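PDB 3WQB: open reading frame 2 from Aeromonas sobria, which probably acts as a dedicated chaperone for the secreted serine protease of the same bacterium, assisting its maturation to the active form. Local coordinates for residues L63-D67 against T79-T83. Sequence-based numbering, arbitrary orientation.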
loop_
_atom_site.group_PDB
_atom_site.type_symbol
_atom_site.label_atom_id
_atom_site.label_comp_id
_atom_site.label_asym_id
_atom_site.label_seq_id
_atom_site.Cartn_x
_atom_site.Cartn_y
_atom_site.Cartn_z
ATOM N N LEU B 63 -0.162 -3.788 -33.107
ATOM C CA LEU B 63 0.354 -4.242 -31.813
ATOM C C LEU B 63 0.216 -5.750 -31.731
ATOM O O LEU B 63 -0.898 -6.278 -31.763
ATOM C CB LEU B 63 -0.427 -3.617 -30.655
ATOM C CG LEU B 63 0.034 -2.363 -29.919
ATOM C CD1 LEU B 63 -0.873 -2.201 -28.714
ATOM C CD2 LEU B 63 1.495 -2.424 -29.473
ATOM N N ARG B 64 1.343 -6.443 -31.634
ATOM C CA ARG B 64 1.342 -7.898 -31.522
ATOM C C ARG B 64 1.932 -8.349 -30.193
ATOM O O ARG B 64 2.703 -7.619 -29.570
ATOM C CB ARG B 64 2.130 -8.540 -32.671
ATOM C CG ARG B 64 1.317 -8.812 -33.926
ATOM C CD ARG B 64 1.689 -7.890 -35.071
ATOM N NE ARG B 64 0.948 -8.235 -36.286
ATOM C CZ ARG B 64 1.110 -7.647 -37.469
ATOM N NH1 ARG B 64 1.997 -6.672 -37.627
ATOM N NH2 ARG B 64 0.376 -8.040 -38.501
ATOM N N ARG B 65 1.573 -9.565 -29.784
ATOM C CA ARG B 65 2.142 -10.211 -28.606
ATOM C C ARG B 65 3.668 -10.132 -28.645
ATOM O O ARG B 65 4.291 -10.452 -29.662
ATOM C CB ARG B 65 1.691 -11.672 -28.552
ATOM C CG ARG B 65 2.110 -12.427 -27.306
ATOM C CD ARG B 65 2.103 -13.924 -27.554
ATOM N NE ARG B 65 2.256 -14.675 -26.312
ATOM C CZ ARG B 65 1.251 -15.214 -25.627
ATOM N NH1 ARG B 65 0.001 -15.101 -26.064
ATOM N NH2 ARG B 65 1.499 -15.879 -24.507
ATOM N N GLY B 66 4.261 -9.682 -27.542
ATOM C CA GLY B 66 5.712 -9.588 -27.431
ATOM C C GLY B 66 6.285 -8.224 -27.757
ATOM O O GLY B 66 7.467 -7.971 -27.502
ATOM N N ASP B 67 5.463 -7.347 -28.330
ATOM C CA ASP B 67 5.886 -5.976 -28.618
ATOM C C ASP B 67 6.189 -5.235 -27.336
ATOM O O ASP B 67 5.497 -5.396 -26.333
ATOM C CB ASP B 67 4.828 -5.205 -29.407
ATOM C CG ASP B 67 4.816 -5.560 -30.881
ATOM O OD1 ASP B 67 5.686 -6.335 -31.341
ATOM O OD2 ASP B 67 3.922 -5.047 -31.580
ATOM N N THR B 79 5.268 -4.881 -21.944
ATOM C CA THR B 79 5.178 -5.848 -23.030
ATOM C C THR B 79 3.730 -6.223 -23.301
ATOM O O THR B 79 2.947 -6.432 -22.381
ATOM C CB THR B 79 6.018 -7.110 -22.723
ATOM O OG1 THR B 79 7.379 -6.717 -22.517
ATOM C CG2 THR B 79 5.975 -8.096 -23.876
ATOM N N VAL B 80 3.378 -6.296 -24.579
ATOM C CA VAL B 80 2.056 -6.764 -24.971
ATOM C C VAL B 80 2.009 -8.255 -24.670
ATOM O O VAL B 80 2.685 -9.048 -25.330
ATOM C CB VAL B 80 1.789 -6.510 -26.473
ATOM C CG1 VAL B 80 0.399 -7.011 -26.859
ATOM C CG2 VAL B 80 1.947 -5.037 -26.801
ATOM N N SER B 81 1.231 -8.631 -23.657
ATOM C CA SER B 81 1.201 -10.015 -23.184
ATOM C C SER B 81 0.490 -10.968 -24.141
ATOM O O SER B 81 0.756 -12.172 -24.128
ATOM C CB SER B 81 0.545 -10.095 -21.802
ATOM O OG SER B 81 -0.861 -9.921 -21.885
ATOM N N GLY B 82 -0.418 -10.428 -24.955
ATOM C CA GLY B 82 -1.283 -11.243 -25.805
ATOM C C GLY B 82 -2.706 -11.362 -25.284
ATOM O O GLY B 82 -3.603 -11.813 -26.003
ATOM N N THR B 83 -2.911 -10.953 -24.032
ATOM C CA THR B 83 -4.220 -11.022 -23.380
ATOM C C THR B 83 -4.984 -9.705 -23.513
ATOM O O THR B 83 -4.402 -8.623 -23.412
ATOM C CB THR B 83 -4.074 -11.436 -21.893
ATOM O OG1 THR B 83 -3.537 -12.762 -21.828
ATOM C CG2 THR B 83 -5.415 -11.405 -21.150
#
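Val80 packs against a type II beta turn, Arg64 to Asp67, that leads into the short strand 68-69, outermost in this chain's antiparallel sheet, and lies beside strand 78-81. Gly66 N donates to Val80 O (2.8 Å) within the carbonyl plane, and Val80 N returns a bond to Asp67 O, so one strand residue is tied twice to the turn. Gly66 takes the positive phi (96°) of the third turn position. The isopropyl group of Val80 points at the turn and splits its contacts: CG1, anti to the backbone N (chi1 180°), lies beside Arg64 O at 3.6 Å, whereas CG2 meets Leu63 CD2 at 3.8 Å and also borders Asp67 CB. Within the turn, Asp67 bends its carboxylate back so that OD2 accepts from Arg64 N (2.9 Å), approached from above the carboxylate plane; this supplements the turn's own Asp67 N to Arg64 O bond. Thr79 CG2 lies 3.9 Å from Gly66 CA. The chain turns a corner at Gly82 toward strand 83-87, and there Arg65, its CG anti to the backbone N (chi1 -175°) and its chain extended from CG to NE, passes over the Ser81-Gly82 peptide, CG lying 3.9 Å from Gly82 CA, with a salt bridge from NH1 to Glu115 holding its far end. Ser81 OG accepts from Thr83 N in an ST turn and also hydrogen-bonds Glu139; Thr79 and Ser81 both pack on the partner protein chain. Ser81 O sits over the centre of one face of the Arg65 guanidinium, 3.4 Å from CZ.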